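AxyAgu115A (Amphibacillus xylanus NBRC 15112, PDB 6NPS) is a family GH115 alpha-glucuronidase that probably hydrolyses glucuronic acid side groups from xylans such as arabinoglucuronoxylan. Local coordinates at residues 693-698 with 777-782; 860-865 with 928-933; 817-822 with 826-831. The protein carries 3 engineered substitutions. One frame throughout, in Å; residues are numbered along the deposited sequence.

Overall arrangement
Followed from the N terminus, contact 1 comes first, contact 3 second and contact 2 last; each closes before the next opens, so none nests in or crosses another. Contact 1 closes a 78-residue excursion without a helix, joining the loop between strands 686-688 and 700-706 to the connection from strand 766-775 to 786-788. The two segments of contact 3, three residues apart in sequence, pair as a beta hairpin. Contact 2 packs two strand layers face to face through segments 62 residues apart, on strands 858-866 and 926-934. Contacts 2 and 3, centres about 17 Å apart, touch where the Phe817 ring packs against the backbone of 932-933. Contact 1 stands apart, its nearest atoms about 7 Å from contact 2.

Contact 1: residues 693-698 with 777-782; sequences LEPDVN and NDFTNY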
loop_
_atom_site.group_PDB
_atom_site.type_symbol
_atom_site.label_atom_id
_atom_site.label_comp_id
_atom_site.label_asym_id
_atom_site.label_seq_id
_atom_site.Cartn_x
_atom_site.Cartn_y
_atom_site.Cartn_z
ATOM N N LEU A 693 -18.141 12.691 25.222
ATOM C CA LEU A 693 -18.950 13.752 24.641
ATOM C C LEU A 693 -20.410 13.338 24.464
ATOM O O LEU A 693 -21.256 14.201 24.217
ATOM C CB LEU A 693 -18.333 14.183 23.301
ATOM C CG LEU A 693 -17.030 14.997 23.411
ATOM C CD1 LEU A 693 -16.504 15.392 22.058
ATOM C CD2 LEU A 693 -17.189 16.270 24.297
ATOM N N GLU A 694 -20.742 12.041 24.621
ATOM C CA GLU A 694 -22.163 11.686 24.742
ATOM C C GLU A 694 -22.528 11.460 26.202
ATOM O O GLU A 694 -21.880 10.646 26.871
ATOM C CB GLU A 694 -22.455 10.434 23.917
ATOM C CG GLU A 694 -21.959 10.655 22.491
ATOM C CD GLU A 694 -22.278 9.548 21.467
ATOM O OE1 GLU A 694 -22.146 8.337 21.767
ATOM O OE2 GLU A 694 -22.614 9.916 20.323
ATOM N N PRO A 695 -23.570 12.136 26.699
ATOM C CA PRO A 695 -23.862 12.129 28.145
ATOM C C PRO A 695 -24.141 10.760 28.740
ATOM O O PRO A 695 -23.953 10.587 29.949
ATOM C CB PRO A 695 -25.115 13.010 28.264
ATOM C CG PRO A 695 -25.347 13.599 26.944
ATOM C CD PRO A 695 -24.620 12.808 25.919
ATOM N N ASP A 696 -24.600 9.789 27.969
ATOM C CA ASP A 696 -24.910 8.495 28.544
ATOM C C ASP A 696 -23.784 7.484 28.399
ATOM O O ASP A 696 -23.996 6.303 28.689
ATOM C CB ASP A 696 -26.195 7.928 27.923
ATOM C CG ASP A 696 -26.099 7.733 26.417
ATOM O OD1 ASP A 696 -25.121 8.190 25.780
ATOM O OD2 ASP A 696 -27.042 7.126 25.864
ATOM N N VAL A 697 -22.592 7.896 27.965
ATOM C CA VAL A 697 -21.480 6.967 27.837
ATOM C C VAL A 697 -20.625 7.009 29.106
ATOM O O VAL A 697 -20.271 8.085 29.615
ATOM C CB VAL A 697 -20.666 7.257 26.572
ATOM C CG1 VAL A 697 -19.432 6.375 26.515
ATOM C CG2 VAL A 697 -21.562 6.988 25.345
ATOM N N ASN A 698 -20.319 5.833 29.651
ATOM C CA ASN A 698 -19.552 5.781 30.885
ATOM C C ASN A 698 -18.341 4.860 30.778
ATOM O O ASN A 698 -17.790 4.453 31.807
ATOM C CB ASN A 698 -20.455 5.361 32.042
ATOM C CG ASN A 698 -21.552 6.361 32.288
ATOM O OD1 ASN A 698 -21.296 7.472 32.747
ATOM N ND2 ASN A 698 -22.776 5.984 31.968
ATOM N N ASN A 777 -24.510 17.359 30.292
ATOM C CA ASN A 777 -25.856 17.808 30.011
ATOM C C ASN A 777 -26.624 16.648 29.406
ATOM O O ASN A 777 -26.238 16.153 28.350
ATOM C CB ASN A 777 -25.757 18.960 29.018
ATOM C CG ASN A 777 -26.999 19.775 28.942
ATOM O OD1 ASN A 777 -28.073 19.314 29.340
ATOM N ND2 ASN A 777 -26.880 21.001 28.433
ATOM N N ASP A 778 -27.700 16.201 30.032
ATOM C CA ASP A 778 -28.394 15.088 29.394
ATOM C C ASP A 778 -29.548 15.525 28.488
ATOM O O ASP A 778 -30.147 14.670 27.824
ATOM C CB ASP A 778 -28.879 14.074 30.434
ATOM C CG ASP A 778 -28.495 12.638 30.062
ATOM O OD1 ASP A 778 -27.978 11.905 30.936
ATOM O OD2 ASP A 778 -28.701 12.245 28.889
ATOM N N PHE A 779 -29.852 16.826 28.422
ATOM C CA PHE A 779 -30.711 17.395 27.378
ATOM C C PHE A 779 -32.179 16.988 27.537
ATOM O O PHE A 779 -32.925 16.917 26.555
ATOM C CB PHE A 779 -30.197 17.028 25.979
ATOM C CG PHE A 779 -28.786 17.459 25.724
ATOM C CD1 PHE A 779 -28.486 18.798 25.519
ATOM C CD2 PHE A 779 -27.757 16.532 25.701
ATOM C CE1 PHE A 779 -27.170 19.199 25.288
ATOM C CE2 PHE A 779 -26.455 16.921 25.462
ATOM C CZ PHE A 779 -26.154 18.250 25.265
ATOM N N THR A 780 -32.596 16.737 28.779
ATOM C CA THR A 780 -34.000 16.531 29.121
ATOM C C THR A 780 -34.918 17.635 28.580
ATOM O O THR A 780 -36.117 17.390 28.406
ATOM C CB THR A 780 -34.154 16.436 30.660
ATOM O OG1 THR A 780 -34.115 17.746 31.244
ATOM C CG2 THR A 780 -33.040 15.609 31.292
ATOM N N ASN A 781 -34.386 18.841 28.312
ATOM C CA ASN A 781 -35.155 19.989 27.824
ATOM C C ASN A 781 -35.645 19.838 26.383
ATOM O O ASN A 781 -36.448 20.663 25.934
ATOM C CB ASN A 781 -34.323 21.277 27.939
ATOM C CG ASN A 781 -32.925 21.143 27.324
ATOM O OD1 ASN A 781 -32.087 20.359 27.789
ATOM N ND2 ASN A 781 -32.669 21.918 26.279
ATOM N N TYR A 782 -35.178 18.829 25.645
ATOM C CA TYR A 782 -35.662 18.480 24.317
ATOM C C TYR A 782 -36.535 17.234 24.384
ATOM O O TYR A 782 -36.423 16.434 25.316
ATOM C CB TYR A 782 -34.502 18.218 23.351
ATOM C CG TYR A 782 -33.583 19.391 23.162
ATOM C CD1 TYR A 782 -34.025 20.565 22.561
ATOM C CD2 TYR A 782 -32.265 19.328 23.588
ATOM C CE1 TYR A 782 -33.170 21.650 22.390
ATOM C CE2 TYR A 782 -31.399 20.408 23.428
ATOM C CZ TYR A 782 -31.853 21.558 22.823
ATOM O OH TYR A 782 -30.979 22.607 22.673
#
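Phe779 and Asn777, which both meet Pro695, are tied to each other by a hydrogen bond of 3.2 Å from Phe779 N to Asn777 OD1. It closes an Asx turn, and its geometry is imperfect: the N-H...O angle is 141° and the donor stands 40° out of the carbonyl plane. No hydrogen bond crosses the contact, which buries only 145 Å².

Pro695 does the touching from its side. Its CG lies 3.0 Å from Asn777 O, a tight approach, and its CB 3.3 Å from the same Asn777 O. This carbonyl oxygen is buried here without a hydrogen-bonding partner in the model. Pro695 CG also meets the rim of the Phe779 ring near its plane, 3.8 Å from CE2, the two side chains crossing at about a right angle. With CG anti to the carbonyl carbon (chi1 -57°), the ring is placed beside Pro695; Asn777 CG lies over one face, toward the rim. OD2 of the poorly ordered Asp778 lies 3.7 Å from Pro695 CB, a contact to be weighted lightly.

The proline occupies the second position of a type I turn, Glu694 to Val697, between strands 686-688 and 700-706. The Asx turn belongs to the connection from strand 766-775 to strand 786-788. The C-terminal Arg968 forms salt bridges with Glu694 and Asp696, and Tyr964 OH bonds Asp778 O. Val775 of strand 766-775 touches Pro695.

Contact 2: residues 860-865 with 928-933; sequences YELEFY and NKLRIY
Leu862 and Leu930 meet tip to tip, and two residues further along both strands Phe864 meets Ile932; these two apolar pairs make the whole contact. In the leucine pair the methyls match two by two, CD1 of Leu862 lying 3.8 Å from CD2 of Leu930 and CD2 of Leu862 lying 4.0 Å from CD1 of Leu930. Both side chains have CG anti to the backbone N, with chi1 172° in Leu862 and 163° in Leu930, and from there each sends its two methyls across the gap. In the second pair a single methyl does the work: Ile932 CD1 comes obliquely to the far end of the Phe864 ring, 3.6 Å from CZ and 3.8 Å from CE1.

No hydrogen bond links the segments. The nearest CA atoms, those of Leu862 and Leu930, are 10.1 Å apart, and those of Phe864 and Ile932 10.6 Å, separations expected of strands that face each other in a beta sandwich and too great for neighbours in one sheet. This is consistent with the galactose-binding-like fold to which the C-terminal family is assigned. The pairing runs in the same sense along both strands, and all four side chains are buried in the core.

Backbone bonding runs within the layers instead. Strand 858-866 pairs with strands 915-923 and 940-948, whereas strand 926-934 pairs with 847-854 and 879-884. Glu861 and Arg931 lie off the facing sides, Glu861 in a salt bridge with Lys920 and Arg931 in one with Glu849.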
loop_
_atom_site.group_PDB
_atom_site.type_symbol
_atom_site.label_atom_id
_atom_site.label_comp_id
_atom_site.label_asym_id
_atom_site.label_seq_id
_atom_site.Cartn_x
_atom_site.Cartn_y
_atom_site.Cartn_z
ATOM N N TYR A 860 -24.914 22.548 6.181
ATOM C CA TYR A 860 -24.577 21.196 6.582
ATOM C C TYR A 860 -24.681 20.280 5.382
ATOM O O TYR A 860 -25.460 20.529 4.448
ATOM C CB TYR A 860 -25.498 20.708 7.732
ATOM C CG TYR A 860 -25.082 21.338 9.050
ATOM C CD1 TYR A 860 -25.379 22.667 9.320
ATOM C CD2 TYR A 860 -24.341 20.620 10.001
ATOM C CE1 TYR A 860 -24.976 23.271 10.521
ATOM C CE2 TYR A 860 -23.936 21.216 11.204
ATOM C CZ TYR A 860 -24.259 22.540 11.452
ATOM O OH TYR A 860 -23.862 23.157 12.622
ATOM N N GLU A 861 -23.890 19.215 5.416
ATOM C CA GLU A 861 -24.062 18.109 4.487
ATOM C C GLU A 861 -25.024 17.104 5.101
ATOM O O GLU A 861 -24.887 16.734 6.268
ATOM C CB GLU A 861 -22.732 17.434 4.154
ATOM C CG GLU A 861 -21.795 18.311 3.341
ATOM C CD GLU A 861 -22.027 18.231 1.832
ATOM O OE1 GLU A 861 -23.142 17.857 1.401
ATOM O OE2 GLU A 861 -21.088 18.554 1.069
ATOM N N LEU A 862 -26.004 16.687 4.309
ATOM C CA LEU A 862 -26.979 15.677 4.686
ATOM C C LEU A 862 -26.743 14.490 3.764
ATOM O O LEU A 862 -26.927 14.593 2.553
ATOM C CB LEU A 862 -28.400 16.231 4.564
ATOM C CG LEU A 862 -29.578 15.282 4.727
ATOM C CD1 LEU A 862 -29.746 14.907 6.174
ATOM C CD2 LEU A 862 -30.860 15.961 4.215
ATOM N N GLU A 863 -26.304 13.383 4.338
ATOM C CA GLU A 863 -25.927 12.207 3.586
ATOM C C GLU A 863 -26.880 11.068 3.924
ATOM O O GLU A 863 -27.113 10.774 5.100
ATOM C CB GLU A 863 -24.488 11.824 3.906
ATOM C CG GLU A 863 -24.021 10.534 3.235
ATOM C CD GLU A 863 -22.544 10.249 3.480
ATOM O OE1 GLU A 863 -22.040 10.561 4.588
ATOM O OE2 GLU A 863 -21.880 9.734 2.551
ATOM N N PHE A 864 -27.440 10.452 2.901
ATOM C CA PHE A 864 -28.294 9.290 3.069
ATOM C C PHE A 864 -27.494 8.041 2.751
ATOM O O PHE A 864 -26.744 8.002 1.770
ATOM C CB PHE A 864 -29.500 9.343 2.132
ATOM C CG PHE A 864 -30.480 10.397 2.449
ATOM C CD1 PHE A 864 -30.491 11.027 3.683
ATOM C CD2 PHE A 864 -31.446 10.749 1.505
ATOM C CE1 PHE A 864 -31.421 12.016 3.962
ATOM C CE2 PHE A 864 -32.392 11.728 1.784
ATOM C CZ PHE A 864 -32.372 12.366 3.008
ATOM N N TYR A 865 -27.711 7.007 3.535
ATOM C CA TYR A 865 -27.270 5.662 3.197
ATOM C C TYR A 865 -28.512 4.893 2.744
ATOM O O TYR A 865 -29.457 4.738 3.519
ATOM C CB TYR A 865 -26.627 4.980 4.405
ATOM C CG TYR A 865 -25.234 5.501 4.746
ATOM C CD1 TYR A 865 -25.037 6.818 5.158
ATOM C CD2 TYR A 865 -24.122 4.659 4.671
ATOM C CE1 TYR A 865 -23.749 7.294 5.499
ATOM C CE2 TYR A 865 -22.855 5.113 4.994
ATOM C CZ TYR A 865 -22.674 6.428 5.417
ATOM O OH TYR A 865 -21.411 6.881 5.722
ATOM N N ASN A 928 -33.568 21.663 15.230
ATOM C CA ASN A 928 -33.967 21.619 13.827
ATOM C C ASN A 928 -34.890 20.425 13.594
ATOM O O ASN A 928 -34.835 19.422 14.313
ATOM C CB ASN A 928 -32.744 21.486 12.864
ATOM C CG ASN A 928 -31.900 22.758 12.795
ATOM O OD1 ASN A 928 -32.093 23.616 11.923
ATOM N ND2 ASN A 928 -30.968 22.890 13.728
ATOM N N LYS A 929 -35.723 20.531 12.562
ATOM C CA LYS A 929 -36.579 19.444 12.094
ATOM C C LYS A 929 -36.198 19.090 10.663
ATOM O O LYS A 929 -35.946 19.985 9.851
ATOM C CB LYS A 929 -38.046 19.843 12.102
ATOM C CG LYS A 929 -38.779 19.677 13.417
ATOM C CD LYS A 929 -39.946 20.681 13.525
ATOM C CE LYS A 929 -41.137 20.381 12.570
ATOM N NZ LYS A 929 -40.869 20.362 11.082
ATOM N N LEU A 930 -36.158 17.790 10.358
ATOM C CA LEU A 930 -35.909 17.293 9.008
ATOM C C LEU A 930 -37.020 16.319 8.640
ATOM O O LEU A 930 -37.211 15.313 9.328
ATOM C CB LEU A 930 -34.535 16.604 8.902
ATOM C CG LEU A 930 -34.359 15.706 7.661
ATOM C CD1 LEU A 930 -34.193 16.546 6.374
ATOM C CD2 LEU A 930 -33.192 14.682 7.802
ATOM N N ARG A 931 -37.760 16.616 7.573
ATOM C CA ARG A 931 -38.781 15.708 7.058
ATOM C C ARG A 931 -38.273 15.052 5.795
ATOM O O ARG A 931 -37.780 15.742 4.896
ATOM C CB ARG A 931 -40.089 16.442 6.765
ATOM C CG ARG A 931 -40.763 16.970 7.989
ATOM C CD ARG A 931 -42.077 17.690 7.692
ATOM N NE ARG A 931 -42.693 18.055 8.960
ATOM C CZ ARG A 931 -43.898 18.589 9.092
ATOM N NH1 ARG A 931 -44.636 18.835 8.023
ATOM N NH2 ARG A 931 -44.361 18.875 10.303
ATOM N N ILE A 932 -38.416 13.732 5.711
ATOM C CA ILE A 932 -38.135 12.994 4.487
ATOM C C ILE A 932 -39.452 12.444 3.949
ATOM O O ILE A 932 -40.173 11.711 4.649
ATOM C CB ILE A 932 -37.122 11.874 4.727
ATOM C CG1 ILE A 932 -35.884 12.478 5.410
ATOM C CG2 ILE A 932 -36.805 11.149 3.430
ATOM C CD1 ILE A 932 -34.797 11.496 5.584
ATOM N N TYR A 933 -39.782 12.825 2.718
ATOM C CA TYR A 933 -41.006 12.385 2.057
ATOM C C TYR A 933 -40.673 11.311 1.034
ATOM O O TYR A 933 -39.691 11.433 0.280
ATOM C CB TYR A 933 -41.709 13.536 1.327
ATOM C CG TYR A 933 -42.256 14.655 2.155
ATOM C CD1 TYR A 933 -41.434 15.662 2.643
ATOM C CD2 TYR A 933 -43.624 14.747 2.412
ATOM C CE1 TYR A 933 -41.961 16.716 3.396
ATOM C CE2 TYR A 933 -44.155 15.793 3.162
ATOM C CZ TYR A 933 -43.318 16.773 3.640
ATOM O OH TYR A 933 -43.834 17.818 4.371
#

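Contact 3: residues 817-822 with 826-831; sequences FEVLDG and TLSAIK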
loop_
_atom_site.group_PDB
_atom_site.type_symbol
_atom_site.label_atom_id
_atom_site.label_comp_id
_atom_site.label_asym_id
_atom_site.label_seq_id
_atom_site.Cartn_x
_atom_site.Cartn_y
_atom_site.Cartn_z
ATOM N N PHE A 817 -44.520 5.239 5.930
ATOM C CA PHE A 817 -43.247 4.561 6.109
ATOM C C PHE A 817 -43.373 3.401 7.086
ATOM O O PHE A 817 -44.020 3.504 8.121
ATOM C CB PHE A 817 -42.177 5.536 6.594
ATOM C CG PHE A 817 -41.560 6.342 5.486
ATOM C CD1 PHE A 817 -40.540 5.832 4.739
ATOM C CD2 PHE A 817 -42.053 7.629 5.199
ATOM C CE1 PHE A 817 -39.977 6.561 3.676
ATOM C CE2 PHE A 817 -41.501 8.364 4.203
ATOM C CZ PHE A 817 -40.453 7.835 3.425
ATOM N N GLU A 818 -42.759 2.288 6.741
ATOM C CA GLU A 818 -42.692 1.123 7.607
ATOM C C GLU A 818 -41.239 0.815 7.939
ATOM O O GLU A 818 -40.356 0.970 7.077
ATOM C CB GLU A 818 -43.311 -0.103 6.921
ATOM C CG GLU A 818 -44.792 0.004 6.647
ATOM C CD GLU A 818 -45.636 -0.509 7.802
ATOM O OE1 GLU A 818 -45.060 -0.839 8.864
ATOM O OE2 GLU A 818 -46.875 -0.567 7.651
ATOM N N VAL A 819 -40.987 0.304 9.144
ATOM C CA VAL A 819 -39.645 -0.154 9.504
ATOM C C VAL A 819 -39.527 -1.608 9.086
ATOM O O VAL A 819 -40.348 -2.439 9.494
ATOM C CB VAL A 819 -39.369 -0.011 11.009
ATOM C CG1 VAL A 819 -37.929 -0.540 11.360
ATOM C CG2 VAL A 819 -39.563 1.460 11.481
ATOM N N LEU A 820 -38.511 -1.908 8.270
ATOM C CA LEU A 820 -38.158 -3.269 7.887
ATOM C C LEU A 820 -37.094 -3.746 8.872
ATOM O O LEU A 820 -35.934 -3.349 8.772
ATOM C CB LEU A 820 -37.648 -3.305 6.448
ATOM C CG LEU A 820 -38.664 -2.881 5.372
ATOM C CD1 LEU A 820 -38.036 -2.821 3.941
ATOM C CD2 LEU A 820 -39.782 -3.872 5.368
ATOM N N ASP A 821 -37.497 -4.593 9.824
ATOM C CA ASP A 821 -36.585 -5.074 10.859
ATOM C C ASP A 821 -35.424 -5.824 10.234
ATOM O O ASP A 821 -35.609 -6.613 9.307
ATOM C CB ASP A 821 -37.307 -6.009 11.831
ATOM C CG ASP A 821 -38.501 -5.347 12.524
ATOM O OD1 ASP A 821 -38.546 -4.097 12.596
ATOM O OD2 ASP A 821 -39.388 -6.095 13.006
ATOM N N GLY A 822 -34.214 -5.550 10.730
ATOM C CA GLY A 822 -33.029 -6.285 10.291
ATOM C C GLY A 822 -32.600 -6.029 8.866
ATOM O O GLY A 822 -31.658 -6.669 8.397
ATOM N N THR A 826 -26.944 -2.294 8.509
ATOM C CA THR A 826 -26.885 -2.065 9.951
ATOM C C THR A 826 -28.251 -2.361 10.587
ATOM O O THR A 826 -28.796 -3.455 10.389
ATOM C CB THR A 826 -26.344 -0.645 10.247
ATOM O OG1 THR A 826 -27.183 0.366 9.666
ATOM C CG2 THR A 826 -24.897 -0.470 9.660
ATOM N N LEU A 827 -28.831 -1.421 11.331
ATOM C CA LEU A 827 -29.972 -1.770 12.180
ATOM C C LEU A 827 -31.180 -2.194 11.344
ATOM O O LEU A 827 -31.725 -3.283 11.518
ATOM C CB LEU A 827 -30.307 -0.590 13.101
ATOM C CG LEU A 827 -31.428 -0.799 14.134
ATOM C CD1 LEU A 827 -31.148 -2.001 15.077
ATOM C CD2 LEU A 827 -31.670 0.496 14.912
ATOM N N SER A 828 -31.600 -1.362 10.419
ATOM C CA SER A 828 -32.863 -1.613 9.721
ATOM C C SER A 828 -32.996 -0.546 8.650
ATOM O O SER A 828 -32.054 0.211 8.382
ATOM C CB SER A 828 -34.062 -1.609 10.685
ATOM O OG SER A 828 -34.273 -0.305 11.217
ATOM N N ALA A 829 -34.176 -0.465 8.050
ATOM C CA ALA A 829 -34.381 0.512 7.001
ATOM C C ALA A 829 -35.837 0.918 7.061
ATOM O O ALA A 829 -36.661 0.216 7.639
ATOM C CB ALA A 829 -34.051 -0.060 5.593
ATOM N N ILE A 830 -36.152 2.038 6.438
ATOM C CA ILE A 830 -37.548 2.450 6.336
ATOM C C ILE A 830 -37.881 2.540 4.858
ATOM O O ILE A 830 -37.020 2.856 4.034
ATOM C CB ILE A 830 -37.842 3.782 7.060
ATOM C CG1 ILE A 830 -37.046 4.940 6.433
ATOM C CG2 ILE A 830 -37.555 3.680 8.573
ATOM C CD1 ILE A 830 -37.469 6.294 6.985
ATOM N N LYS A 831 -39.124 2.222 4.522
ATOM C CA LYS A 831 -39.575 2.195 3.139
ATOM C C LYS A 831 -41.061 2.534 3.132
ATOM O O LYS A 831 -41.788 2.135 4.038
ATOM C CB LYS A 831 -39.295 0.821 2.501
ATOM C CG LYS A 831 -39.730 0.743 1.050
ATOM C CD LYS A 831 -39.518 -0.654 0.468
ATOM C CE LYS A 831 -39.966 -0.690 -0.973
ATOM N NZ LYS A 831 -39.783 -2.024 -1.609
HETATM O O HOH W 1 -33.740 -4.165 13.227
#
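Phe817 to Gly822 and Thr826 to Lys831 meet in a beta hairpin formed by strands 814-821 and 828-833; the two segments, three residues apart, cover its ends nearest the turn. The strand axes are antiparallel at 156° and approach to 4.6 Å. The contact buries 487 Å².

Backbone hydrogen bonds set the register. Glu818 and Lys831 make a hydrogen-bonded pair: Glu818 N gives a nearly straight bond of 2.9 Å to Lys831 O (N-H...O 170°), and Lys831 N returns one of 3.1 Å to Glu818 O. At the next such pair Leu820 N reaches Ala829 O at 2.9 Å, while the return bond from Ala829 N to Leu820 O is weak. Val819 and Ile830 form the non-hydrogen-bonded pair between them. There the Ile830 CA-H points to Glu818 O, with 3.3 Å from CA to O.

Apolar contacts gather on the face carrying Val819 and Ile830. Ile830 holds CG1 in the crowded position between the backbone N and the carbonyl carbon (chi1 63°), from which CD1 approaches Phe817 CD1 obliquely, 3.8 Å away; its other branch, CG2, faces Val819 CG2. With only a CB at this position, as in an alanine, the Phe817 ring would probably lose the methyl at its CD1, a gap would open beside it, and Val819 CG2 would lose its contact with CG2. On the other face Leu820 CD1 lies across Lys831 CB.

Two polar ends look beyond the hairpin: the fully extended Lys831 forms a salt bridge with Glu433 of helix 428-440, and Ser828 OG bonds Glu799. Glu818 makes its salt bridge along its own strand, with Arg816.

Toward the turn, where Gly822 takes a positive phi, one water spans the arms, accepting from Gly822 N at 2.9 Å and donating to Leu827 O at 2.8 Å.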